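Local structure of extracellular PQQ-dependent sugar dehydrogenase (Coprinopsis cinerea, 6JT6) at residues G29-S34 with E43-F48; P69-W74 with I82-A87; P99-L104 with I116-Q121. The protein probably oxidises sugars at a PQQ-dependent catalytic domain, while the heme-bearing cytochrome b domain described here probably relays the electrons released. All coordinates share one frame; numbering follows the deposited sequence.

Interaction 1 (G29-S34 with E43-F48); sequences GYIFPS and EFIGLF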
loop_
_atom_site.group_PDB
_atom_site.type_symbol
_atom_site.label_atom_id
_atom_site.label_comp_id
_atom_site.label_asym_id
_atom_site.label_seq_id
_atom_site.Cartn_x
_atom_site.Cartn_y
_atom_site.Cartn_z
ATOM N N GLY A 29 -2.172 5.651 0.332
ATOM C CA GLY A 29 -2.447 6.307 -0.945
ATOM C C GLY A 29 -2.469 5.293 -2.073
ATOM O O GLY A 29 -1.775 4.277 -1.986
ATOM N N TYR A 30 -3.300 5.529 -3.097
ATOM C CA TYR A 30 -3.376 4.663 -4.268
ATOM C C TYR A 30 -3.550 5.468 -5.525
ATOM O O TYR A 30 -4.214 6.487 -5.518
ATOM C CB TYR A 30 -4.537 3.649 -4.176
ATOM C CG TYR A 30 -4.475 2.825 -2.929
ATOM C CD1 TYR A 30 -3.730 1.631 -2.900
ATOM C CD2 TYR A 30 -5.113 3.267 -1.742
ATOM C CE1 TYR A 30 -3.648 0.876 -1.732
ATOM C CE2 TYR A 30 -5.050 2.515 -0.580
ATOM C CZ TYR A 30 -4.310 1.336 -0.583
ATOM O OH TYR A 30 -4.206 0.582 0.564
ATOM N N ILE A 31 -2.932 4.975 -6.598
ATOM C CA ILE A 31 -3.134 5.482 -7.941
ATOM C C ILE A 31 -3.435 4.269 -8.813
ATOM O O ILE A 31 -2.687 3.304 -8.772
ATOM C CB ILE A 31 -1.878 6.204 -8.490
ATOM C CG1 ILE A 31 -1.293 7.200 -7.464
ATOM C CG2 ILE A 31 -2.253 6.966 -9.749
ATOM C CD1 ILE A 31 0.084 7.759 -7.829
ATOM N N PHE A 32 -4.517 4.320 -9.581
ATOM C CA PHE A 32 -4.895 3.196 -10.448
ATOM C C PHE A 32 -4.833 3.690 -11.891
ATOM O O PHE A 32 -5.000 4.893 -12.137
ATOM C CB PHE A 32 -6.298 2.622 -10.099
ATOM C CG PHE A 32 -6.320 1.769 -8.861
ATOM C CD1 PHE A 32 -6.416 0.372 -8.960
ATOM C CD2 PHE A 32 -6.328 2.346 -7.591
ATOM C CE1 PHE A 32 -6.440 -0.422 -7.805
ATOM C CE2 PHE A 32 -6.347 1.554 -6.443
ATOM C CZ PHE A 32 -6.396 0.171 -6.547
ATOM N N PRO A 33 -4.577 2.769 -12.848
ATOM C CA PRO A 33 -4.586 3.160 -14.260
ATOM C C PRO A 33 -6.008 3.318 -14.784
ATOM O O PRO A 33 -6.948 2.708 -14.272
ATOM C CB PRO A 33 -3.860 2.005 -14.950
ATOM C CG PRO A 33 -4.107 0.836 -14.076
ATOM C CD PRO A 33 -4.127 1.370 -12.672
ATOM N N SER A 34 -6.126 4.127 -15.821
ATOM C CA SER A 34 -7.389 4.468 -16.448
ATOM C C SER A 34 -7.936 3.376 -17.379
ATOM O O SER A 34 -7.718 2.180 -17.149
ATOM C CB SER A 34 -7.204 5.768 -17.224
ATOM O OG SER A 34 -8.460 6.307 -17.576
ATOM N N GLU A 43 -2.836 -3.620 -12.316
ATOM C CA GLU A 43 -1.815 -3.043 -11.449
ATOM C C GLU A 43 -2.299 -1.740 -10.801
ATOM O O GLU A 43 -3.314 -1.164 -11.209
ATOM C CB GLU A 43 -0.513 -2.822 -12.224
ATOM C CG GLU A 43 -0.508 -1.662 -13.213
ATOM C CD GLU A 43 0.890 -1.395 -13.717
ATOM O OE1 GLU A 43 1.271 -1.966 -14.755
ATOM O OE2 GLU A 43 1.645 -0.668 -13.050
ATOM N N PHE A 44 -1.573 -1.290 -9.773
ATOM C CA PHE A 44 -1.782 0.042 -9.210
ATOM C C PHE A 44 -0.501 0.457 -8.516
ATOM O O PHE A 44 0.398 -0.352 -8.360
ATOM C CB PHE A 44 -2.981 0.088 -8.241
ATOM C CG PHE A 44 -2.828 -0.798 -7.019
ATOM C CD1 PHE A 44 -2.301 -0.284 -5.833
ATOM C CD2 PHE A 44 -3.277 -2.136 -7.045
ATOM C CE1 PHE A 44 -2.136 -1.084 -4.705
ATOM C CE2 PHE A 44 -3.142 -2.943 -5.909
ATOM C CZ PHE A 44 -2.572 -2.414 -4.742
ATOM N N ILE A 45 -0.438 1.728 -8.138
ATOM C CA ILE A 45 0.644 2.254 -7.327
ATOM C C ILE A 45 0.084 2.475 -5.933
ATOM O O ILE A 45 -1.029 3.029 -5.788
ATOM C CB ILE A 45 1.150 3.594 -7.896
ATOM C CG1 ILE A 45 1.808 3.374 -9.278
ATOM C CG2 ILE A 45 2.112 4.286 -6.925
ATOM C CD1 ILE A 45 1.963 4.684 -10.065
ATOM N N GLY A 46 0.839 2.043 -4.915
ATOM C CA GLY A 46 0.441 2.303 -3.528
ATOM C C GLY A 46 1.446 3.152 -2.760
ATOM O O GLY A 46 2.618 3.252 -3.134
ATOM N N LEU A 47 0.972 3.756 -1.668
ATOM C CA LEU A 47 1.822 4.485 -0.751
ATOM C C LEU A 47 1.409 4.127 0.660
ATOM O O LEU A 47 0.214 4.201 0.987
ATOM C CB LEU A 47 1.678 6.000 -0.969
ATOM C CG LEU A 47 2.188 6.911 0.184
ATOM C CD1 LEU A 47 3.713 6.933 0.308
ATOM C CD2 LEU A 47 1.683 8.336 0.016
ATOM N N PHE A 48 2.395 3.728 1.468
ATOM C CA PHE A 48 2.231 3.602 2.916
ATOM C C PHE A 48 3.113 4.689 3.493
ATOM O O PHE A 48 4.306 4.735 3.199
ATOM C CB PHE A 48 2.752 2.260 3.437
ATOM C CG PHE A 48 1.991 1.046 2.940
ATOM C CD1 PHE A 48 0.599 1.074 2.764
ATOM C CD2 PHE A 48 2.676 -0.159 2.698
ATOM C CE1 PHE A 48 -0.075 -0.079 2.345
ATOM C CE2 PHE A 48 1.996 -1.300 2.272
ATOM C CZ PHE A 48 0.633 -1.254 2.102
#
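The F44 side chain packs against F32 and Y30 of the antiparallel partner strand, joining segments 29-34 and 43-48. Its CB lies over the F32 ring, 3.5 Å from the ring centroid and only 15° off the normal, a CH-pi contact, and also meets the backbone, 3.3 Å from I31 O. With CG in the crowded position between its backbone N and carbonyl carbon (chi1 62°), the F44 ring continues alongside F32: F44 CG is 3.7 Å from F32 CZ, and F44 CD2 3.7 Å from F32 CE1. The two planes are nearly parallel but slid apart, so the rings scarcely overlap. Further out, F44 CE1 reaches Y30 CD1 at 3.6 Å, at the edge of the obliquely turned tyrosine ring, completing a three-ring cluster, and the tip, CZ, meets L71 of the other sheet. An alanine in place of F32 would probably cost the F44 CB its aromatic platform and loosen the cluster at that end. On the face opposite Y30, I31 and I45 lie side by side, CB to CB 4.0 Å. Their backbones are joined by I31 N to I45 O and I45 N to I31 O, both 2.8 Å and in the carbonyl planes; G29 and L47 are also joined reciprocally, but L47 N stands above the carbonyl plane of G29. Beyond the I31–I45 pair, P33 CD rests 3.0 Å from E43 O. Y30 OH is hydrogen-bonded to N59. The hairpin runs inside a larger sheet, flanked by strands 15-21 and 113-121, while helix 182-191 covers I31 and I45 through Y182.

Interaction 2 (P69-W74 with I82-A87); sequences PLLVGW and ISARWA. With HEM (protoporphyrin IX containing Fe), chain C.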
loop_
_atom_site.group_PDB
_atom_site.type_symbol
_atom_site.label_atom_id
_atom_site.label_comp_id
_atom_site.label_asym_id
_atom_site.label_seq_id
_atom_site.Cartn_x
_atom_site.Cartn_y
_atom_site.Cartn_z
ATOM N N PRO A 69 -5.542 -10.274 -0.787
ATOM C CA PRO A 69 -4.143 -9.875 -0.678
ATOM C C PRO A 69 -3.939 -8.855 0.426
ATOM O O PRO A 69 -4.681 -7.857 0.511
ATOM C CB PRO A 69 -3.849 -9.222 -2.050
ATOM C CG PRO A 69 -4.792 -9.943 -2.969
ATOM C CD PRO A 69 -6.058 -9.982 -2.138
ATOM N N LEU A 70 -2.932 -9.134 1.245
ATOM C CA LEU A 70 -2.506 -8.228 2.293
ATOM C C LEU A 70 -1.114 -7.746 1.918
ATOM O O LEU A 70 -0.206 -8.556 1.734
ATOM C CB LEU A 70 -2.497 -8.933 3.657
ATOM C CG LEU A 70 -3.749 -9.716 4.125
ATOM C CD1 LEU A 70 -3.475 -10.292 5.509
ATOM C CD2 LEU A 70 -5.047 -8.894 4.215
ATOM N N LEU A 71 -0.940 -6.439 1.786
ATOM C CA LEU A 71 0.412 -5.920 1.523
ATOM C C LEU A 71 0.924 -5.260 2.760
ATOM O O LEU A 71 0.201 -4.523 3.422
ATOM C CB LEU A 71 0.454 -4.957 0.325
ATOM C CG LEU A 71 -0.269 -5.374 -0.962
ATOM C CD1 LEU A 71 -0.151 -4.259 -1.990
ATOM C CD2 LEU A 71 0.212 -6.703 -1.539
ATOM N N VAL A 72 2.180 -5.529 3.086
ATOM C CA VAL A 72 2.766 -5.009 4.294
ATOM C C VAL A 72 4.130 -4.399 3.986
ATOM O O VAL A 72 4.983 -5.027 3.330
ATOM C CB VAL A 72 2.764 -6.049 5.448
ATOM C CG1 VAL A 72 3.547 -7.290 5.084
ATOM C CG2 VAL A 72 3.307 -5.455 6.739
ATOM N N GLY A 73 4.296 -3.153 4.417
ATOM C CA GLY A 73 5.547 -2.440 4.236
ATOM C C GLY A 73 6.143 -1.972 5.537
ATOM O O GLY A 73 5.436 -1.790 6.546
ATOM N N TRP A 74 7.465 -1.785 5.527
ATOM C CA TRP A 74 8.185 -1.241 6.647
ATOM C C TRP A 74 9.545 -0.703 6.190
ATOM O O TRP A 74 9.931 -0.865 5.008
ATOM C CB TRP A 74 8.300 -2.259 7.784
ATOM C CG TRP A 74 9.190 -3.438 7.485
ATOM C CD1 TRP A 74 10.523 -3.573 7.790
ATOM C CD2 TRP A 74 8.787 -4.663 6.861
ATOM N NE1 TRP A 74 10.979 -4.823 7.390
ATOM C CE2 TRP A 74 9.931 -5.516 6.828
ATOM C CE3 TRP A 74 7.567 -5.135 6.366
ATOM C CZ2 TRP A 74 9.897 -6.811 6.278
ATOM C CZ3 TRP A 74 7.527 -6.436 5.817
ATOM C CH2 TRP A 74 8.700 -7.254 5.771
ATOM N N ILE A 82 8.700 -4.555 1.344
ATOM C CA ILE A 82 7.284 -4.790 1.105
ATOM C C ILE A 82 7.047 -6.275 0.853
ATOM O O ILE A 82 7.904 -6.976 0.282
ATOM C CB ILE A 82 6.713 -3.864 -0.026
ATOM C CG1 ILE A 82 5.177 -3.913 -0.073
ATOM C CG2 ILE A 82 7.296 -4.213 -1.407
ATOM C CD1 ILE A 82 4.487 -2.578 -0.024
ATOM N N SER A 83 5.888 -6.752 1.289
ATOM C CA SER A 83 5.563 -8.155 1.191
ATOM C C SER A 83 4.066 -8.308 0.878
ATOM O O SER A 83 3.242 -7.488 1.334
ATOM C CB SER A 83 5.941 -8.841 2.506
ATOM O OG SER A 83 5.463 -10.170 2.570
ATOM N N ALA A 84 3.723 -9.341 0.106
ATOM C CA ALA A 84 2.328 -9.717 -0.106
ATOM C C ALA A 84 2.033 -10.919 0.767
ATOM O O ALA A 84 2.834 -11.877 0.802
ATOM C CB ALA A 84 2.050 -10.060 -1.572
ATOM N N ARG A 85 0.876 -10.885 1.447
ATOM C CA ARG A 85 0.461 -11.976 2.341
ATOM C C ARG A 85 -1.005 -12.354 2.212
ATOM O O ARG A 85 -1.758 -11.678 1.527
ATOM C CB ARG A 85 0.832 -11.667 3.788
ATOM C CG ARG A 85 2.282 -11.231 3.883
ATOM C CD ARG A 85 2.919 -11.460 5.205
ATOM N NE ARG A 85 4.314 -11.013 5.125
ATOM C CZ ARG A 85 5.170 -11.009 6.141
ATOM N NH1 ARG A 85 4.772 -11.429 7.356
ATOM N NH2 ARG A 85 6.423 -10.577 5.945
ATOM N N TRP A 86 -1.373 -13.451 2.882
ATOM C CA TRP A 86 -2.685 -14.060 2.776
ATOM C C TRP A 86 -3.014 -14.788 4.073
ATOM O O TRP A 86 -2.214 -15.578 4.548
ATOM C CB TRP A 86 -2.738 -15.034 1.608
ATOM C CG TRP A 86 -4.132 -15.450 1.288
ATOM C CD1 TRP A 86 -4.891 -16.363 1.971
ATOM C CD2 TRP A 86 -4.957 -14.959 0.212
ATOM N NE1 TRP A 86 -6.147 -16.474 1.374
ATOM C CE2 TRP A 86 -6.205 -15.636 0.293
ATOM C CE3 TRP A 86 -4.753 -14.038 -0.833
ATOM C CZ2 TRP A 86 -7.251 -15.421 -0.642
ATOM C CZ3 TRP A 86 -5.789 -13.818 -1.754
ATOM C CH2 TRP A 86 -7.025 -14.498 -1.642
ATOM N N ALA A 87 -4.180 -14.472 4.656
ATOM C CA ALA A 87 -4.696 -15.110 5.878
ATOM C C ALA A 87 -6.074 -15.732 5.587
ATOM O O ALA A 87 -6.937 -15.087 4.977
ATOM C CB ALA A 87 -4.838 -14.064 6.961
HETATM C CHA HEM C . -8.439 -7.324 11.639
HETATM C CHB HEM C . -5.576 -10.662 13.725
HETATM C CHC HEM C . -1.920 -9.394 10.814
HETATM C CHD HEM C . -5.075 -6.697 8.188
HETATM C C1A HEM C . -7.959 -8.303 12.490
HETATM C C2A HEM C . -8.669 -8.816 13.606
HETATM C C3A HEM C . -7.845 -9.748 14.194
HETATM C C4A HEM C . -6.637 -9.817 13.447
HETATM C CMA HEM C . -8.153 -10.578 15.430
HETATM C CAA HEM C . -10.065 -8.419 14.062
HETATM C CBA HEM C . -10.165 -6.963 14.551
HETATM C CGA HEM C . -9.159 -6.574 15.602
HETATM O O1A HEM C . -8.240 -5.745 15.367
HETATM O O2A HEM C . -9.242 -7.081 16.742
HETATM C C1B HEM C . -4.319 -10.596 13.130
HETATM C C2B HEM C . -3.193 -11.361 13.586
HETATM C C3B HEM C . -2.135 -10.972 12.789
HETATM C C4B HEM C . -2.670 -9.969 11.838
HETATM C CMB HEM C . -3.195 -12.367 14.756
HETATM C CAB HEM C . -0.713 -11.418 12.768
HETATM C CBB HEM C . -0.023 -11.735 13.857
HETATM C C1C HEM C . -2.478 -8.603 9.772
HETATM C C2C HEM C . -1.759 -8.093 8.667
HETATM C C3C HEM C . -2.648 -7.324 7.903
HETATM C C4C HEM C . -3.925 -7.345 8.578
HETATM C CMC HEM C . -0.299 -8.409 8.394
HETATM C CAC HEM C . -2.335 -6.633 6.620
HETATM C CBC HEM C . -1.131 -6.065 6.395
HETATM C C1D HEM C . -6.215 -6.613 9.000
HETATM C C2D HEM C . -7.389 -5.798 8.619
HETATM C C3D HEM C . -8.329 -5.983 9.553
HETATM C C4D HEM C . -7.721 -6.929 10.512
HETATM C CMD HEM C . -7.549 -4.903 7.417
HETATM C CAD HEM C . -9.696 -5.304 9.631
HETATM C CBD HEM C . -10.778 -5.939 8.777
HETATM C CGD HEM C . -11.200 -7.234 9.415
HETATM O O1D HEM C . -11.066 -8.348 8.839
HETATM O O2D HEM C . -11.661 -7.190 10.564
HETATM N NA HEM C . -6.700 -8.908 12.425
HETATM N NB HEM C . -3.968 -9.799 12.112
HETATM N NC HEM C . -3.761 -8.106 9.720
HETATM N ND HEM C . -6.472 -7.312 10.139
HETATM FE FE HEM C . -5.281 -8.516 11.083
#
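R85 reaches in an extended chain across V72, so that V72 CG1 sits over one face of the guanidinium, 3.8 Å from R85 NE. The same NE donates a nearly straight hydrogen bond (174°) to S83 OG at 2.9 Å, which lies at the edge of the group and in its plane, although the position of that hydroxyl is less certain. The W74 ring stands almost perpendicular to the guanidinium, its CH2 4.0 Å from R85 NH2. Backbone carbonyls of S159 and P157 take up NH1 and NH2, so the buried guanidinium is satisfied by three oxygens, which probably helps to keep it protonated. Next along this face, L70 and V72 meet one vinyl group of the heme: L70 CB is 3.8 Å from HEM CAC and V72 CB 4.0 Å from HEM CBC. L71 O comes closer still, 3.6 Å from HEM CBC, while the L71 side chain turns to the other face, where its CD2 packs on A84 CB at 3.8 Å. Reciprocal backbone hydrogen bonds join L70 with R85 and V72 with S83, making a regular antiparallel hairpin that forms part of the heme pocket wall. In the six-stranded sheet strand 70-76 lies between 79-86 and 56-60, and L71 and I82 pack against strand 113-121 of the facing sheet.

Interaction 3 (P99-L104 with I116-Q121); sequences PRLTIL and IVYRCQ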
loop_
_atom_site.group_PDB
_atom_site.type_symbol
_atom_site.label_atom_id
_atom_site.label_comp_id
_atom_site.label_asym_id
_atom_site.label_seq_id
_atom_site.Cartn_x
_atom_site.Cartn_y
_atom_site.Cartn_z
ATOM N N PRO A 99 1.214 -11.548 -6.484
ATOM C CA PRO A 99 1.535 -10.154 -6.745
ATOM C C PRO A 99 2.992 -9.959 -7.098
ATOM O O PRO A 99 3.846 -10.703 -6.614
ATOM C CB PRO A 99 1.202 -9.457 -5.414
ATOM C CG PRO A 99 0.119 -10.305 -4.849
ATOM C CD PRO A 99 0.596 -11.700 -5.161
ATOM N N ARG A 100 3.263 -8.985 -7.957
ATOM C CA ARG A 100 4.636 -8.634 -8.302
ATOM C C ARG A 100 4.835 -7.203 -7.795
ATOM O O ARG A 100 4.142 -6.270 -8.228
ATOM C CB ARG A 100 4.898 -8.776 -9.809
ATOM C CG ARG A 100 4.495 -10.135 -10.425
ATOM C CD ARG A 100 5.611 -11.182 -10.431
ATOM N NE ARG A 100 5.986 -11.712 -9.105
ATOM C CZ ARG A 100 5.555 -12.864 -8.576
ATOM N NH1 ARG A 100 5.975 -13.228 -7.365
ATOM N NH2 ARG A 100 4.709 -13.655 -9.243
ATOM N N LEU A 101 5.740 -7.065 -6.837
ATOM C CA LEU A 101 5.919 -5.813 -6.102
ATOM C C LEU A 101 7.245 -5.154 -6.430
ATOM O O LEU A 101 8.309 -5.806 -6.436
ATOM C CB LEU A 101 5.814 -6.030 -4.565
ATOM C CG LEU A 101 4.406 -6.455 -4.062
ATOM C CD1 LEU A 101 4.533 -7.080 -2.694
ATOM C CD2 LEU A 101 3.477 -5.246 -4.011
ATOM N N THR A 102 7.190 -3.846 -6.648
ATOM C CA THR A 102 8.399 -3.096 -6.971
ATOM C C THR A 102 8.353 -1.894 -6.065
ATOM O O THR A 102 7.413 -1.102 -6.158
ATOM C CB THR A 102 8.367 -2.627 -8.456
ATOM O OG1 THR A 102 8.118 -3.757 -9.310
ATOM C CG2 THR A 102 9.672 -1.892 -8.838
ATOM N N ILE A 103 9.356 -1.748 -5.209
ATOM C CA ILE A 103 9.471 -0.525 -4.410
ATOM C C ILE A 103 10.007 0.584 -5.305
ATOM O O ILE A 103 10.950 0.365 -6.067
ATOM C CB ILE A 103 10.347 -0.731 -3.159
ATOM C CG1 ILE A 103 9.628 -1.704 -2.199
ATOM C CG2 ILE A 103 10.596 0.608 -2.415
ATOM C CD1 ILE A 103 10.507 -2.297 -1.114
ATOM N N LEU A 104 9.372 1.751 -5.201
ATOM C CA LEU A 104 9.639 2.920 -6.047
ATOM C C LEU A 104 10.394 3.953 -5.229
ATOM O O LEU A 104 10.645 3.734 -4.030
ATOM C CB LEU A 104 8.306 3.498 -6.598
ATOM C CG LEU A 104 7.390 2.527 -7.375
ATOM C CD1 LEU A 104 6.079 3.150 -7.939
ATOM C CD2 LEU A 104 8.138 1.785 -8.485
ATOM N N ILE A 116 6.653 3.905 2.160
ATOM C CA ILE A 116 6.916 2.776 1.244
ATOM C C ILE A 116 6.023 2.984 0.035
ATOM O O ILE A 116 4.794 2.852 0.140
ATOM C CB ILE A 116 6.700 1.346 1.860
ATOM C CG1 ILE A 116 7.474 1.151 3.156
ATOM C CG2 ILE A 116 7.135 0.255 0.864
ATOM C CD1 ILE A 116 6.641 1.430 4.371
ATOM N N VAL A 117 6.643 3.301 -1.102
ATOM C CA VAL A 117 5.896 3.580 -2.310
ATOM C C VAL A 117 6.119 2.366 -3.208
ATOM O O VAL A 117 7.251 1.912 -3.387
ATOM C CB VAL A 117 6.419 4.851 -3.020
ATOM C CG1 VAL A 117 5.527 5.209 -4.226
ATOM C CG2 VAL A 117 6.556 6.001 -2.030
ATOM N N TYR A 118 5.046 1.820 -3.767
ATOM C CA TYR A 118 5.203 0.542 -4.436
ATOM C C TYR A 118 4.317 0.437 -5.673
ATOM O O TYR A 118 3.270 1.096 -5.768
ATOM C CB TYR A 118 4.951 -0.629 -3.442
ATOM C CG TYR A 118 3.543 -0.637 -2.882
ATOM C CD1 TYR A 118 2.496 -1.308 -3.554
ATOM C CD2 TYR A 118 3.237 0.038 -1.676
ATOM C CE1 TYR A 118 1.208 -1.283 -3.050
ATOM C CE2 TYR A 118 1.952 0.042 -1.153
ATOM C CZ TYR A 118 0.933 -0.609 -1.852
ATOM O OH TYR A 118 -0.372 -0.629 -1.349
ATOM N N ARG A 119 4.791 -0.365 -6.622
ATOM C CA ARG A 119 3.977 -0.834 -7.724
ATOM C C ARG A 119 3.507 -2.245 -7.421
ATOM O O ARG A 119 4.277 -3.079 -7.002
ATOM C CB ARG A 119 4.795 -0.800 -9.019
ATOM C CG ARG A 119 3.976 -1.026 -10.307
ATOM C CD ARG A 119 4.935 -1.434 -11.442
ATOM N NE ARG A 119 4.279 -1.408 -12.740
ATOM C CZ ARG A 119 4.898 -1.709 -13.873
ATOM N NH1 ARG A 119 6.179 -2.069 -13.838
ATOM N NH2 ARG A 119 4.229 -1.671 -15.020
ATOM N N CYS A 120 2.232 -2.519 -7.675
ATOM C CA CYS A 120 1.663 -3.834 -7.394
ATOM C C CYS A 120 1.049 -4.344 -8.669
ATOM O O CYS A 120 -0.026 -3.878 -9.081
ATOM C CB CYS A 120 0.563 -3.738 -6.332
ATOM S SG CYS A 120 0.211 -5.285 -5.442
ATOM N N GLN A 121 1.696 -5.319 -9.280
ATOM C CA GLN A 121 1.163 -5.882 -10.511
ATOM C C GLN A 121 0.606 -7.242 -10.235
ATOM O O GLN A 121 1.134 -7.965 -9.374
ATOM C CB GLN A 121 2.264 -6.028 -11.548
ATOM C CG GLN A 121 2.718 -4.720 -12.123
ATOM C CD GLN A 121 3.962 -4.927 -12.944
ATOM O OE1 GLN A 121 5.073 -4.985 -12.397
ATOM N NE2 GLN A 121 3.788 -5.063 -14.255
HETATM O O HOH W 1 5.672 -4.452 -9.731
HETATM O O HOH W 2 8.053 -2.979 -11.977
#
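Segments 99-104 and 116-121 run antiparallel, the local strand axes at 152°, joined by five backbone hydrogen bonds: reciprocal pairs at R100–Q121 and T102–R119, and a single bond from L104 N to V117 O, whose donor stands above the carbonyl plane. On one face the contact is polar. R119 extends from CG to NE with its CG anti to the backbone N, and Q121 CD settles 3.4 Å above the centre of the guanidinium plane, so the amide of one residue covers the charge of its neighbour two places along. Two waters stitch these groups to the other strand. Water 1 lies between R100 O, Q121 OE1 and T102 OG1, 2.6 Å from the last, with more acceptors around it than it has protons. Water 2 lies at the guanidinium edge, 2.8 Å from R119 NH1, and bonds to the same threonine hydroxyl. The other face is apolar: L101 CD2 packs on C120 SG at 3.6 Å and lies 4.1 Å from Y118 CD1. C120 is disulfide-bonded to C123, which ties the end of this strand to the residues that follow. At the far end L104 bends over the partner strand, its CB 4.0 Å from V117 CG1, with helix 182-191 touching its side chain. R119 NE forms a salt bridge with E43, whose carboxylate also bonds to Y182. Together with water 2 and the amide, this probably holds the guanidinium in one orientation, and the E43 carboxylate is likely to offset its charge at this partly exposed edge.

All three contacts are antiparallel hairpins within the cytochrome domain, but they differ in depth and chemistry. Interactions 1 and 2 are buried, whereas interaction 3 is only partly so, with two waters bridging its strands. Interactions 1 and 3 belong to the same sheet, since strands 43-51 and 113-121 are neighbours there, with G46 N to Y118 O at 2.7 Å a probable hydrogen bond; interaction 2 lies in the other sheet. The sheets meet face to face through apolar packing: Y118 touches L71 and I82, and F48 CE2 approaches I82 CD1 at 3.6 Å. Aromatic rings dominate interaction 1, heme contacts and an enclosed arginine interaction 2, and a solvated arginine–glutamine pair interaction 3.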